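Local structure of tyrosinase (Burkholderia thailandensis, 5ZRD) at residues A[48-57]-A[93-104]. The protein probably hydroxylates monophenols to catechols and oxidises these to quinones at a pair of copper ions, as a tyrosinase. Numbering follows the deposited sequence.
With CU (copper (II) ion), chain J; O (oxygen atom), chain L.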
# COMPACT_ATOMS: atom_id res chain seq x y z
N LYS A 48 -1.42 29.32 -20.25
CA LYS A 48 -0.43 30.34 -20.58
C LYS A 48 -0.27 31.41 -19.48
O LYS A 48 0.52 32.34 -19.65
CB LYS A 48 -0.86 31.03 -21.88
CG LYS A 48 -1.08 30.11 -23.08
CD LYS A 48 -1.18 30.93 -24.36
CE LYS A 48 -1.03 30.13 -25.63
NZ LYS A 48 -2.35 29.85 -26.23
N SER A 49 -1.02 31.36 -18.38
CA SER A 49 -0.72 32.27 -17.25
C SER A 49 0.67 31.98 -16.70
O SER A 49 1.14 30.85 -16.74
CB SER A 49 -1.72 32.12 -16.13
OG SER A 49 -1.79 30.77 -15.66
N PHE A 50 1.29 32.97 -16.09
CA PHE A 50 2.57 32.73 -15.48
C PHE A 50 2.46 31.67 -14.37
O PHE A 50 3.40 30.95 -14.12
CB PHE A 50 3.17 34.02 -14.94
CG PHE A 50 4.56 33.80 -14.40
CD1 PHE A 50 5.56 33.29 -15.21
CD2 PHE A 50 4.86 34.10 -13.08
CE1 PHE A 50 6.83 33.06 -14.71
CE2 PHE A 50 6.14 33.89 -12.59
CZ PHE A 50 7.12 33.39 -13.41
N PHE A 51 1.32 31.60 -13.69
CA PHE A 51 1.22 30.71 -12.54
C PHE A 51 1.22 29.25 -12.98
O PHE A 51 1.81 28.38 -12.34
CB PHE A 51 -0.05 30.98 -11.73
CG PHE A 51 -0.25 30.03 -10.58
CD1 PHE A 51 0.44 30.20 -9.39
CD2 PHE A 51 -1.12 28.96 -10.69
CE1 PHE A 51 0.27 29.31 -8.33
CE2 PHE A 51 -1.30 28.09 -9.63
CZ PHE A 51 -0.59 28.25 -8.46
N ALA A 52 0.52 28.98 -14.06
CA ALA A 52 0.45 27.66 -14.62
C ALA A 52 1.84 27.23 -15.11
O ALA A 52 2.28 26.12 -14.80
CB ALA A 52 -0.57 27.65 -15.73
N LEU A 53 2.48 28.13 -15.87
CA LEU A 53 3.80 27.94 -16.52
C LEU A 53 4.85 27.70 -15.44
O LEU A 53 5.54 26.71 -15.52
CB LEU A 53 4.18 29.17 -17.36
CG LEU A 53 3.53 29.28 -18.74
CD1 LEU A 53 3.73 30.68 -19.32
CD2 LEU A 53 4.10 28.23 -19.70
N GLY A 54 4.95 28.61 -14.46
CA GLY A 54 5.87 28.45 -13.33
C GLY A 54 5.58 27.17 -12.58
O GLY A 54 6.51 26.48 -12.14
N GLY A 55 4.29 26.83 -12.46
CA GLY A 55 3.83 25.55 -11.83
C GLY A 55 4.25 24.29 -12.58
O GLY A 55 4.28 23.20 -11.97
N TYR A 56 4.60 24.40 -13.86
CA TYR A 56 4.97 23.18 -14.61
C TYR A 56 6.30 22.60 -14.08
O TYR A 56 6.47 21.37 -14.07
CB TYR A 56 5.03 23.46 -16.13
CG TYR A 56 3.70 23.81 -16.77
CD1 TYR A 56 2.53 23.15 -16.42
CD2 TYR A 56 3.62 24.77 -17.77
CE1 TYR A 56 1.32 23.44 -17.01
CE2 TYR A 56 2.40 25.08 -18.37
CZ TYR A 56 1.25 24.43 -17.96
OH TYR A 56 0.05 24.73 -18.51
N HIS A 57 7.21 23.47 -13.62
CA HIS A 57 8.56 23.12 -13.26
C HIS A 57 8.55 22.11 -12.12
O HIS A 57 9.11 21.01 -12.23
CB HIS A 57 9.34 24.38 -12.86
CG HIS A 57 10.80 24.15 -12.76
ND1 HIS A 57 11.43 24.00 -11.56
CD2 HIS A 57 11.73 23.97 -13.72
CE1 HIS A 57 12.71 23.78 -11.78
NE2 HIS A 57 12.91 23.73 -13.10
N TRP A 93 14.58 19.81 -22.29
CA TRP A 93 13.34 20.07 -21.58
C TRP A 93 13.26 21.56 -21.28
O TRP A 93 12.20 22.15 -21.50
CB TRP A 93 13.17 19.25 -20.31
CG TRP A 93 11.82 19.44 -19.70
CD1 TRP A 93 10.69 18.73 -19.99
CD2 TRP A 93 11.43 20.46 -18.76
NE1 TRP A 93 9.64 19.21 -19.26
CE2 TRP A 93 10.05 20.29 -18.52
CE3 TRP A 93 12.10 21.50 -18.12
CZ2 TRP A 93 9.33 21.11 -17.67
CZ3 TRP A 93 11.39 22.32 -17.27
CH2 TRP A 93 10.03 22.12 -17.05
N HIS A 94 14.36 22.11 -20.74
CA HIS A 94 14.33 23.52 -20.37
C HIS A 94 14.28 24.38 -21.64
O HIS A 94 13.72 25.44 -21.58
CB HIS A 94 15.50 23.93 -19.48
CG HIS A 94 15.36 23.36 -18.13
ND1 HIS A 94 15.65 22.07 -17.89
CD2 HIS A 94 14.89 23.88 -16.97
CE1 HIS A 94 15.37 21.79 -16.63
NE2 HIS A 94 14.92 22.90 -16.03
N ARG A 95 14.82 23.89 -22.76
CA ARG A 95 14.70 24.63 -24.02
C ARG A 95 13.23 24.84 -24.34
O ARG A 95 12.83 25.95 -24.70
CB ARG A 95 15.41 23.90 -25.16
CG ARG A 95 15.23 24.50 -26.56
CD ARG A 95 16.28 23.97 -27.52
NE ARG A 95 17.56 24.63 -27.32
CZ ARG A 95 18.70 24.33 -27.93
NH1 ARG A 95 18.72 23.39 -28.86
NH2 ARG A 95 19.79 25.02 -27.64
N MET A 96 12.44 23.78 -24.23
CA MET A 96 11.07 23.86 -24.57
C MET A 96 10.32 24.69 -23.51
O MET A 96 9.38 25.46 -23.85
CB MET A 96 10.45 22.48 -24.70
CG MET A 96 10.93 21.75 -25.94
SD MET A 96 10.77 22.75 -27.44
CE MET A 96 9.04 23.18 -27.30
N TYR A 97 10.76 24.59 -22.26
CA TYR A 97 10.09 25.31 -21.17
C TYR A 97 10.17 26.80 -21.46
O TYR A 97 9.16 27.51 -21.36
CB TYR A 97 10.70 24.99 -19.81
CG TYR A 97 9.97 25.49 -18.58
CD1 TYR A 97 8.62 25.81 -18.58
CD2 TYR A 97 10.64 25.58 -17.38
CE1 TYR A 97 7.96 26.22 -17.43
CE2 TYR A 97 10.00 25.94 -16.22
CZ TYR A 97 8.66 26.27 -16.24
OH TYR A 97 8.05 26.66 -15.09
N VAL A 98 11.35 27.24 -21.85
CA VAL A 98 11.56 28.66 -22.07
C VAL A 98 10.76 29.09 -23.29
O VAL A 98 10.20 30.18 -23.33
CB VAL A 98 13.04 28.99 -22.30
CG1 VAL A 98 13.21 30.47 -22.62
CG2 VAL A 98 13.88 28.61 -21.10
N TYR A 99 10.79 28.23 -24.30
CA TYR A 99 10.12 28.52 -25.55
C TYR A 99 8.62 28.63 -25.30
O TYR A 99 8.03 29.53 -25.79
CB TYR A 99 10.38 27.41 -26.56
CG TYR A 99 9.70 27.56 -27.90
CD1 TYR A 99 10.19 28.44 -28.84
CD2 TYR A 99 8.62 26.77 -28.25
CE1 TYR A 99 9.61 28.56 -30.08
CE2 TYR A 99 8.03 26.87 -29.50
CZ TYR A 99 8.53 27.76 -30.42
OH TYR A 99 7.99 27.90 -31.66
N LYS A 100 8.06 27.70 -24.52
CA LYS A 100 6.65 27.69 -24.20
C LYS A 100 6.23 28.95 -23.41
O LYS A 100 5.15 29.54 -23.66
CB LYS A 100 6.30 26.40 -23.46
CG LYS A 100 6.00 25.21 -24.37
CD LYS A 100 4.94 25.53 -25.42
CE LYS A 100 4.55 24.34 -26.28
NZ LYS A 100 3.56 24.72 -27.32
N LEU A 101 7.08 29.43 -22.51
CA LEU A 101 6.75 30.68 -21.81
C LEU A 101 6.82 31.83 -22.81
O LEU A 101 6.07 32.78 -22.74
CB LEU A 101 7.71 30.92 -20.63
CG LEU A 101 7.51 32.29 -19.98
CD1 LEU A 101 7.44 32.18 -18.48
CD2 LEU A 101 8.61 33.25 -20.42
N GLU A 102 7.78 31.76 -23.70
CA GLU A 102 7.89 32.78 -24.73
C GLU A 102 6.64 32.74 -25.62
O GLU A 102 6.21 33.78 -26.07
CB GLU A 102 9.16 32.53 -25.53
CG GLU A 102 9.52 33.66 -26.47
CD GLU A 102 10.71 33.35 -27.36
OE1 GLU A 102 10.70 32.23 -27.99
OE2 GLU A 102 11.62 34.23 -27.44
N GLU A 103 6.04 31.57 -25.87
CA GLU A 103 4.78 31.52 -26.70
C GLU A 103 3.67 32.28 -25.97
O GLU A 103 2.91 33.00 -26.60
CB GLU A 103 4.31 30.08 -26.98
CG GLU A 103 4.90 29.47 -28.24
CD GLU A 103 4.32 28.13 -28.67
OE1 GLU A 103 3.72 27.45 -27.82
OE2 GLU A 103 4.46 27.77 -29.86
N ALA A 104 3.63 32.14 -24.64
CA ALA A 104 2.72 32.87 -23.75
C ALA A 104 3.01 34.37 -23.77
O ALA A 104 2.07 35.15 -23.81
CB ALA A 104 2.84 32.34 -22.35
CU CU J . 14.55 22.90 -13.90
O O L . 16.49 24.08 -12.90
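Helix 50-57, with Leu53 facing Leu101 and Tyr97, runs almost exactly antiparallel to helix 93-104, their N-to-C directions 176° apart and their axes 10.7 Å apart at closest approach. Tyr97 spans the interface: with CG anti to the backbone N (chi1 -170°) its ring extends as a knob into the hole made by Leu53, Gly54, Tyr56 and His57. There its hydroxyl donates to Leu53 O over 2.5 Å (OH to O), tilted 34° from the carbonyl plane, while Tyr56 N reaches the same oxygen from the opposite face. The backbone of Gly54 forms part of the hole, its CA 3.3 Å from Tyr97 OH.

The pairing belongs to the helical core of the di-copper tyrosinase fold, in which each metal is held by three histidines. One copper binds His57 NE2 at 2.0 Å and His94 NE2 at 2.2 Å, and His85 completes the triad; the bound oxygen atom is a further ligand, 2.5 Å from the copper. The His57 and His94 rings converge edgewise because both NE2 atoms bind the same copper, neither ring lying over the other's face. Trp93 lays CE3 over the centre of the His94 ring, and Phe90 O accepts from His94 ND1, which together should fix that imidazole's rotation.

At the far end apolar side chains fit together: the small Ala104 lets Leu53 CD1 come within 3.6 Å of its CB, and Leu101 CD1 meets the edge of the Phe50 ring, in its plane.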